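Local coordinates for protein AlyGC (Glaciecola chathamensis, PDB 5GKD) that cleaves alginate as a lyase of polysaccharide lyase family 6, probably through a calcium-containing site on a parallel beta-helix, at residues N395-P400 with T412-I417; I681-T686 with P705-L710; G688-W693 with S714-T719. One frame throughout, in Å; residues are numbered along the deposited sequence.

Along the chain, contact 1 closes before contacts 2 and 3 open, and the latter two interleave: 681-686, 688-693, 705-710, then 714-719. Contact 1 belongs to the first parallel beta-helix, where the short strand 398-400 and the loop after it lie against strands 246-253 and 271-278, fastening the chain that leaves this helix to its outside. Contacts 2 and 3 join the last coils on two faces of the second, which begins at strand 441-444. Their centres are 10 Å apart, and they meet where Leu-685 and Phe-683 pack against Pro-690, Thr-692 and Thr-718. The centre of contact 1 lies 47 Å from that of contact 2 and 39 Å from that of contact 3, with no touch between them.

Contact 1 (N395-P400 with T412-I417); sequences NGLLYP and TQLEPI
Asn-395 reaches across to Leu-414 with its amide: ND2 donates to Leu-414 O at 2.8 Å, a bond of 163° at the hydrogen, with the donor above the carbonyl plane. The same ND2 also donates, within the plane of the amide, to Tyr-399 OH at 3.2 Å. CG lies between the backbone N and the carbonyl carbon (chi1 67°), which carries the amide back over its own turn, where OD1 accepts from Leu-397 N at 2.9 Å and closes an Asx turn. Both ends of the amide are therefore engaged, which fixes its flip, and an alanine here would probably leave Leu-414 O without this donor and release the turn at Leu-397 N. Pro-416 CD comes to 3.3 Å from Asn-395 O. Further on, Leu-397 sends its two methyls to different partners, CD1 to Leu-414 CD1 at 3.8 Å and CD2 to Pro-416 CG at 4.0 Å. All three of these side chains also touch strand 246-253, so this turn and the following loop are laid together on the outside of the first parallel beta-helix, the fold of the chondroitinase B family. Tyr-399 completes the row: Thr-412 CG2 sits 4.1 Å from its ring centroid and 29° off the normal, an off-centre CH-pi contact. Its OH is held chiefly by Ser-411 O, just before 412-417, the bond from Asn-395 ND2 being the longer one.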
loop_
_atom_site.group_PDB
_atom_site.type_symbol
_atom_site.label_atom_id
_atom_site.label_comp_id
_atom_site.label_asym_id
_atom_site.label_seq_id
_atom_site.Cartn_x
_atom_site.Cartn_y
_atom_site.Cartn_z
ATOM N N ASN A 395 9.063 37.300 34.652
ATOM C CA ASN A 395 8.127 36.786 33.675
ATOM C C ASN A 395 8.765 35.780 32.727
ATOM O O ASN A 395 8.146 35.390 31.741
ATOM C CB ASN A 395 7.507 37.944 32.894
ATOM C CG ASN A 395 8.517 38.674 32.016
ATOM O OD1 ASN A 395 9.693 38.343 31.994
ATOM N ND2 ASN A 395 8.046 39.660 31.280
ATOM N N GLY A 396 10.003 35.376 33.006
ATOM C CA GLY A 396 10.742 34.446 32.179
ATOM C C GLY A 396 11.407 35.023 30.945
ATOM O O GLY A 396 11.996 34.258 30.175
ATOM N N LEU A 397 11.346 36.332 30.723
ATOM C CA LEU A 397 11.871 36.918 29.501
ATOM C C LEU A 397 13.133 37.737 29.762
ATOM O O LEU A 397 13.291 38.352 30.821
ATOM C CB LEU A 397 10.824 37.797 28.826
ATOM C CG LEU A 397 9.454 37.184 28.538
ATOM C CD1 LEU A 397 8.579 38.208 27.853
ATOM C CD2 LEU A 397 9.588 35.930 27.696
ATOM N N LEU A 398 14.011 37.763 28.755
ATOM C CA LEU A 398 15.257 38.516 28.819
ATOM C C LEU A 398 15.044 39.978 28.449
ATOM O O LEU A 398 14.361 40.291 27.470
ATOM C CB LEU A 398 16.292 37.903 27.874
ATOM C CG LEU A 398 16.840 36.535 28.258
ATOM C CD1 LEU A 398 17.632 35.948 27.100
ATOM C CD2 LEU A 398 17.708 36.663 29.496
ATOM N N TYR A 399 15.657 40.870 29.225
ATOM C CA TYR A 399 15.644 42.305 28.990
ATOM C C TYR A 399 17.041 42.887 29.154
ATOM O O TYR A 399 17.831 42.397 29.964
ATOM C CB TYR A 399 14.691 43.016 29.961
ATOM C CG TYR A 399 13.245 42.660 29.748
ATOM C CD1 TYR A 399 12.682 41.550 30.372
ATOM C CD2 TYR A 399 12.440 43.431 28.930
ATOM C CE1 TYR A 399 11.351 41.220 30.186
ATOM C CE2 TYR A 399 11.122 43.110 28.731
ATOM C CZ TYR A 399 10.577 42.003 29.354
ATOM O OH TYR A 399 9.254 41.707 29.136
ATOM N N PRO A 400 17.373 43.934 28.402
ATOM C CA PRO A 400 18.603 44.684 28.682
ATOM C C PRO A 400 18.651 45.123 30.140
ATOM O O PRO A 400 17.642 45.531 30.715
ATOM C CB PRO A 400 18.508 45.896 27.747
ATOM C CG PRO A 400 17.518 45.517 26.691
ATOM C CD PRO A 400 16.545 44.589 27.371
ATOM N N THR A 412 8.234 45.341 29.235
ATOM C CA THR A 412 8.464 44.605 30.475
ATOM C C THR A 412 7.186 44.053 31.100
ATOM O O THR A 412 7.279 43.214 32.003
ATOM C CB THR A 412 9.152 45.492 31.523
ATOM O OG1 THR A 412 8.358 46.668 31.745
ATOM C CG2 THR A 412 10.557 45.884 31.097
ATOM N N GLN A 413 6.003 44.514 30.683
ATOM C CA GLN A 413 4.779 44.007 31.307
ATOM C C GLN A 413 4.232 42.724 30.682
ATOM O O GLN A 413 3.206 42.228 31.149
ATOM C CB GLN A 413 3.677 45.079 31.260
ATOM C CG GLN A 413 3.923 46.229 32.205
ATOM C CD GLN A 413 4.463 47.446 31.507
ATOM O OE1 GLN A 413 5.645 47.580 31.311
ATOM N NE2 GLN A 413 3.598 48.355 31.148
ATOM N N LEU A 414 4.892 42.153 29.686
ATOM C CA LEU A 414 4.451 40.865 29.170
ATOM C C LEU A 414 4.412 39.840 30.297
ATOM O O LEU A 414 5.259 39.846 31.192
ATOM C CB LEU A 414 5.372 40.382 28.059
ATOM C CG LEU A 414 5.261 40.992 26.663
ATOM C CD1 LEU A 414 6.292 40.365 25.780
ATOM C CD2 LEU A 414 3.869 40.799 26.093
ATOM N N GLU A 415 3.397 38.976 30.267
ATOM C CA GLU A 415 3.275 37.865 31.208
ATOM C C GLU A 415 2.908 36.613 30.424
ATOM O O GLU A 415 1.726 36.332 30.196
ATOM C CB GLU A 415 2.240 38.165 32.292
ATOM C CG GLU A 415 2.580 39.398 33.111
ATOM C CD GLU A 415 1.761 39.513 34.379
ATOM O OE1 GLU A 415 2.350 39.842 35.437
ATOM O OE2 GLU A 415 0.535 39.279 34.322
ATOM N N PRO A 416 3.903 35.856 29.971
ATOM C CA PRO A 416 3.631 34.667 29.154
ATOM C C PRO A 416 2.763 33.676 29.904
ATOM O O PRO A 416 3.034 33.344 31.058
ATOM C CB PRO A 416 5.028 34.082 28.899
ATOM C CG PRO A 416 5.969 35.202 29.149
ATOM C CD PRO A 416 5.342 36.075 30.178
ATOM N N ILE A 417 1.731 33.173 29.227
ATOM C CA ILE A 417 0.907 32.134 29.829
ATOM C C ILE A 417 1.738 30.872 30.026
ATOM O O ILE A 417 2.598 30.532 29.201
ATOM C CB ILE A 417 -0.349 31.875 28.982
ATOM C CG1 ILE A 417 -1.336 31.007 29.765
ATOM C CG2 ILE A 417 -0.015 31.266 27.638
ATOM C CD1 ILE A 417 -2.742 31.529 29.696
#

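Contact 2 (I681-T686 with P705-L710); sequences IIFELT and PVVRDL
Arg-708 runs alongside Glu-684 and lays a face of its guanidinium on Ile-682, and its atoms can be taken in order. CB lies 3.6 Å from Phe-683 O, the carbonyl to which the backbone N of Arg-708 donates. CG is anti to the carbonyl carbon (chi1 -48°), and the chain runs extended from there to NE. CD passes 3.6 Å from Glu-684 OE2. NE comes within 3.8 Å of Ile-682 CG2, a methyl that lies over one face of the guanidinium, towards its rim, 3.7 Å from CZ. At the tip the two nitrogens diverge. NH2 meets Ile-682 CD1 at 3.5 Å, whereas NH1 makes a salt bridge to Glu-684 OE2 at 2.9 Å with 151° at the hydrogen. That bond lies in the guanidinium plane but meets the anti side of the carboxylate, whose plane is turned 44° from the guanidinium. The other oxygen, Glu-684 OE1, accepts from His-663, so the carboxylate is held at both oxygens.

Beneath these side chains a parallel ladder of five backbone bonds runs from Val-706 N to Ile-681 O up to Leu-710 N to Leu-685 O. Past its end, water 1 donates to both Thr-686 O and Asp-709 OD1, and OD1 also accepts from Phe-711 N, just past the segment. On the reverse face Leu-685 CD1 packs on Val-707 CG1 at 4.1 Å. Strands 660-663, 681-685 and 706-709 are successive rungs on one face of the second parallel beta-helix, 706-709 outermost within the chain, and Phe-683 turns inward onto strands 667-676 and 691-700.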
loop_
_atom_site.group_PDB
_atom_site.type_symbol
_atom_site.label_atom_id
_atom_site.label_comp_id
_atom_site.label_asym_id
_atom_site.label_seq_id
_atom_site.Cartn_x
_atom_site.Cartn_y
_atom_site.Cartn_z
ATOM N N ILE A 681 27.019 8.967 -7.284
ATOM C CA ILE A 681 26.011 9.700 -6.528
ATOM C C ILE A 681 25.206 10.550 -7.502
ATOM O O ILE A 681 25.775 11.174 -8.400
ATOM C CB ILE A 681 26.688 10.585 -5.466
ATOM C CG1 ILE A 681 27.435 9.740 -4.444
ATOM C CG2 ILE A 681 25.680 11.505 -4.794
ATOM C CD1 ILE A 681 28.353 10.585 -3.572
ATOM N N ILE A 682 23.882 10.588 -7.350
ATOM C CA ILE A 682 23.052 11.366 -8.267
ATOM C C ILE A 682 22.099 12.236 -7.467
ATOM O O ILE A 682 21.296 11.723 -6.678
ATOM C CB ILE A 682 22.261 10.491 -9.252
ATOM C CG1 ILE A 682 23.200 9.642 -10.110
ATOM C CG2 ILE A 682 21.412 11.383 -10.158
ATOM C CD1 ILE A 682 22.499 8.870 -11.208
ATOM N N PHE A 683 22.182 13.545 -7.682
ATOM C CA PHE A 683 21.268 14.507 -7.096
ATOM C C PHE A 683 20.238 14.919 -8.133
ATOM O O PHE A 683 20.582 15.193 -9.289
ATOM C CB PHE A 683 22.013 15.741 -6.576
ATOM C CG PHE A 683 22.938 15.443 -5.446
ATOM C CD1 PHE A 683 22.454 15.298 -4.166
ATOM C CD2 PHE A 683 24.292 15.288 -5.665
ATOM C CE1 PHE A 683 23.308 15.001 -3.120
ATOM C CE2 PHE A 683 25.148 14.993 -4.629
ATOM C CZ PHE A 683 24.655 14.849 -3.355
ATOM N N GLU A 684 18.980 14.933 -7.720
ATOM C CA GLU A 684 17.884 15.501 -8.486
ATOM C C GLU A 684 17.261 16.575 -7.584
ATOM O O GLU A 684 16.333 16.322 -6.812
ATOM C CB GLU A 684 16.899 14.382 -8.932
ATOM C CG GLU A 684 17.551 13.341 -9.862
ATOM C CD GLU A 684 16.592 12.293 -10.415
ATOM O OE1 GLU A 684 15.525 12.076 -9.808
ATOM O OE2 GLU A 684 16.908 11.675 -11.464
ATOM N N LEU A 685 17.815 17.760 -7.634
ATOM C CA LEU A 685 17.387 18.870 -6.824
ATOM C C LEU A 685 16.081 19.490 -7.275
ATOM O O LEU A 685 15.904 19.712 -8.424
ATOM C CB LEU A 685 18.487 19.912 -6.777
ATOM C CG LEU A 685 19.803 19.412 -6.248
ATOM C CD1 LEU A 685 20.919 20.357 -6.565
ATOM C CD2 LEU A 685 19.754 19.058 -4.774
ATOM N N THR A 686 15.172 19.741 -6.343
ATOM C CA THR A 686 13.877 20.337 -6.633
ATOM C C THR A 686 13.770 21.761 -6.093
ATOM O O THR A 686 14.737 22.408 -5.909
ATOM C CB THR A 686 12.727 19.511 -6.035
ATOM O OG1 THR A 686 12.821 19.523 -4.627
ATOM C CG2 THR A 686 12.759 18.095 -6.519
ATOM N N PRO A 705 30.081 12.812 -8.819
ATOM C CA PRO A 705 28.648 13.007 -8.557
ATOM C C PRO A 705 27.928 13.673 -9.725
ATOM O O PRO A 705 28.449 14.587 -10.362
ATOM C CB PRO A 705 28.648 13.895 -7.308
ATOM C CG PRO A 705 29.897 13.487 -6.585
ATOM C CD PRO A 705 30.911 13.227 -7.671
ATOM N N VAL A 706 26.728 13.184 -10.023
ATOM C CA VAL A 706 25.886 13.732 -11.083
ATOM C C VAL A 706 24.863 14.668 -10.459
ATOM O O VAL A 706 24.151 14.276 -9.528
ATOM C CB VAL A 706 25.173 12.618 -11.867
ATOM C CG1 VAL A 706 24.202 13.228 -12.866
ATOM C CG2 VAL A 706 26.174 11.709 -12.559
ATOM N N VAL A 707 24.767 15.891 -10.975
ATOM C CA VAL A 707 23.740 16.837 -10.549
ATOM C C VAL A 707 22.791 17.079 -11.714
ATOM O O VAL A 707 23.198 17.553 -12.780
ATOM C CB VAL A 707 24.337 18.157 -10.044
ATOM C CG1 VAL A 707 23.228 19.146 -9.740
ATOM C CG2 VAL A 707 25.140 17.913 -8.798
ATOM N N ARG A 708 21.532 16.733 -11.509
ATOM C CA ARG A 708 20.442 17.063 -12.414
ATOM C C ARG A 708 19.594 18.113 -11.699
ATOM O O ARG A 708 18.999 17.835 -10.652
ATOM C CB ARG A 708 19.630 15.813 -12.757
ATOM C CG ARG A 708 20.482 14.609 -13.170
ATOM C CD ARG A 708 19.669 13.299 -13.211
ATOM N NE ARG A 708 20.459 12.196 -13.755
ATOM C CZ ARG A 708 20.176 10.903 -13.616
ATOM N NH1 ARG A 708 19.109 10.512 -12.933
ATOM N NH2 ARG A 708 20.980 9.994 -14.153
ATOM N N ASP A 709 19.531 19.322 -12.220
ATOM C CA ASP A 709 18.713 20.336 -11.579
ATOM C C ASP A 709 17.418 20.377 -12.321
ATOM O O ASP A 709 17.378 20.633 -13.500
ATOM C CB ASP A 709 19.362 21.707 -11.501
ATOM C CG ASP A 709 18.721 22.602 -10.424
ATOM O OD1 ASP A 709 17.504 22.686 -10.364
ATOM O OD2 ASP A 709 19.420 23.253 -9.649
ATOM N N LEU A 710 16.348 20.076 -11.617
ATOM C CA LEU A 710 15.054 20.033 -12.229
ATOM C C LEU A 710 14.421 21.377 -12.252
ATOM O O LEU A 710 13.331 21.524 -12.718
ATOM C CB LEU A 710 14.152 19.054 -11.488
ATOM C CG LEU A 710 14.567 17.590 -11.511
ATOM C CD1 LEU A 710 13.497 16.729 -10.901
ATOM C CD2 LEU A 710 15.009 17.069 -12.871
HETATM O O HOH W 1 16.620 23.316 -7.670
#

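Contact 3 (G688-W693 with S714-T719); sequences GEPKTW and SGATTT
Trp-693 and Thr-719 form the tightest side-chain meeting here: Trp-693 CD1 approaches Thr-719 CB to 3.4 Å, the two side chains crossing at a slant. The other side-chain contacts are longer. Pro-690 CG makes an apolar contact with Ala-716 CB at 3.8 Å, and Thr-692 CB lies 4.0 Å from Thr-718 CG2, these two threonines pointing the same way side by side.

Backbone hydrogen bonds supply the regular part. Thr-717 N donates to Pro-690 O, Thr-692 N to Thr-717 O at 3.0 Å, and Thr-719 N to Thr-692 O at 2.8 Å with 176° at the hydrogen. CA-H...O contacts accompany them, as from Trp-693 CA to Thr-719 O at 3.3 Å.

Water-mediated bonding joins the threonine pair: water 2 is hydrogen-bonded to Thr-692 OG1 at 2.7 Å and to Thr-718 OG1 at 2.9 Å, and it donates to Thr-717 O. Thr-692 OG1 is also bonded to Asn-668 of the preceding coil. Among charged groups, Glu-689 OE1 forms a salt bridge with Arg-284, which belongs to the chondroitinase B family region of the same chain.

Strands 691-693 and 717-719 run only 3° from parallel, with residues paired in register and one threonine pair, Thr-692 and Thr-718, side by side on successive coils, as expected for successive rungs of a parallel beta-helix.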
loop_
_atom_site.group_PDB
_atom_site.type_symbol
_atom_site.label_atom_id
_atom_site.label_comp_id
_atom_site.label_asym_id
_atom_site.label_seq_id
_atom_site.Cartn_x
_atom_site.Cartn_y
_atom_site.Cartn_z
ATOM N N GLY A 688 12.776 24.898 -3.353
ATOM C CA GLY A 688 13.143 25.260 -2.010
ATOM C C GLY A 688 14.578 25.487 -1.631
ATOM O O GLY A 688 14.907 25.361 -0.509
ATOM N N GLU A 689 15.413 25.806 -2.607
ATOM C CA GLU A 689 16.823 26.133 -2.430
ATOM C C GLU A 689 17.542 25.114 -1.518
ATOM O O GLU A 689 18.053 25.479 -0.473
ATOM C CB GLU A 689 16.988 27.551 -1.896
ATOM C CG GLU A 689 16.338 28.618 -2.800
ATOM C CD GLU A 689 16.400 30.035 -2.236
ATOM O OE1 GLU A 689 15.759 30.317 -1.203
ATOM O OE2 GLU A 689 17.072 30.885 -2.834
ATOM N N PRO A 690 17.566 23.842 -1.908
ATOM C CA PRO A 690 18.240 22.844 -1.072
ATOM C C PRO A 690 19.727 23.119 -0.971
ATOM O O PRO A 690 20.331 23.745 -1.840
ATOM C CB PRO A 690 17.976 21.527 -1.801
ATOM C CG PRO A 690 17.811 21.922 -3.211
ATOM C CD PRO A 690 17.139 23.275 -3.190
ATOM N N LYS A 691 20.321 22.609 0.109
ATOM C CA LYS A 691 21.723 22.816 0.443
ATOM C C LYS A 691 22.455 21.482 0.356
ATOM O O LYS A 691 22.095 20.528 1.053
ATOM C CB LYS A 691 21.851 23.421 1.840
ATOM C CG LYS A 691 21.039 24.694 2.038
ATOM C CD LYS A 691 21.036 25.154 3.496
ATOM C CE LYS A 691 20.697 26.640 3.598
ATOM N NZ LYS A 691 19.410 27.010 2.929
ATOM N N THR A 692 23.491 21.430 -0.483
ATOM C CA THR A 692 24.260 20.219 -0.739
ATOM C C THR A 692 25.751 20.495 -0.565
ATOM O O THR A 692 26.267 21.472 -1.115
ATOM C CB THR A 692 23.995 19.707 -2.160
ATOM O OG1 THR A 692 22.607 19.420 -2.310
ATOM C CG2 THR A 692 24.800 18.458 -2.444
ATOM N N TRP A 693 26.436 19.622 0.183
ATOM C CA TRP A 693 27.884 19.699 0.401
ATOM C C TRP A 693 28.485 18.310 0.225
ATOM O O TRP A 693 28.205 17.411 1.018
ATOM C CB TRP A 693 28.233 20.227 1.789
ATOM C CG TRP A 693 28.052 21.663 1.910
ATOM C CD1 TRP A 693 28.877 22.645 1.430
ATOM C CD2 TRP A 693 26.964 22.324 2.551
ATOM N NE1 TRP A 693 28.360 23.880 1.733
ATOM C CE2 TRP A 693 27.186 23.711 2.423
ATOM C CE3 TRP A 693 25.822 21.879 3.226
ATOM C CZ2 TRP A 693 26.305 24.656 2.945
ATOM C CZ3 TRP A 693 24.952 22.818 3.747
ATOM C CH2 TRP A 693 25.198 24.188 3.601
ATOM N N SER A 714 16.767 27.466 -10.004
ATOM C CA SER A 714 15.903 27.859 -8.912
ATOM C C SER A 714 15.976 28.439 -7.517
ATOM O O SER A 714 15.073 29.140 -7.152
ATOM C CB SER A 714 15.279 26.645 -8.291
ATOM O OG SER A 714 13.877 26.707 -8.507
ATOM N N GLY A 715 17.012 28.187 -6.734
ATOM C CA GLY A 715 18.111 27.372 -7.109
ATOM C C GLY A 715 18.981 27.124 -5.904
ATOM O O GLY A 715 19.258 27.951 -5.073
ATOM N N ALA A 716 19.405 25.903 -5.863
ATOM C CA ALA A 716 20.190 25.315 -4.850
ATOM C C ALA A 716 21.561 25.898 -4.607
ATOM O O ALA A 716 22.156 26.505 -5.470
ATOM C CB ALA A 716 20.351 23.882 -5.264
ATOM N N THR A 717 22.064 25.678 -3.414
ATOM C CA THR A 717 23.403 26.055 -3.094
ATOM C C THR A 717 24.057 24.691 -3.012
ATOM O O THR A 717 23.827 23.925 -2.111
ATOM C CB THR A 717 23.547 26.951 -1.876
ATOM O OG1 THR A 717 23.752 26.174 -0.715
ATOM C CG2 THR A 717 22.360 27.798 -1.711
ATOM N N THR A 718 24.857 24.418 -4.019
ATOM C CA THR A 718 25.458 23.106 -4.217
ATOM C C THR A 718 26.971 23.272 -4.267
ATOM O O THR A 718 27.502 23.879 -5.205
ATOM C CB THR A 718 24.933 22.469 -5.498
ATOM O OG1 THR A 718 23.506 22.457 -5.458
ATOM C CG2 THR A 718 25.452 21.046 -5.665
ATOM N N THR A 719 27.649 22.736 -3.261
ATOM C CA THR A 719 29.101 22.767 -3.139
ATOM C C THR A 719 29.616 21.343 -3.289
ATOM O O THR A 719 29.421 20.514 -2.397
ATOM C CB THR A 719 29.519 23.347 -1.789
ATOM O OG1 THR A 719 29.155 24.724 -1.720
ATOM C CG2 THR A 719 31.028 23.210 -1.563
HETATM O O HOH W 2 21.670 21.757 -3.310
#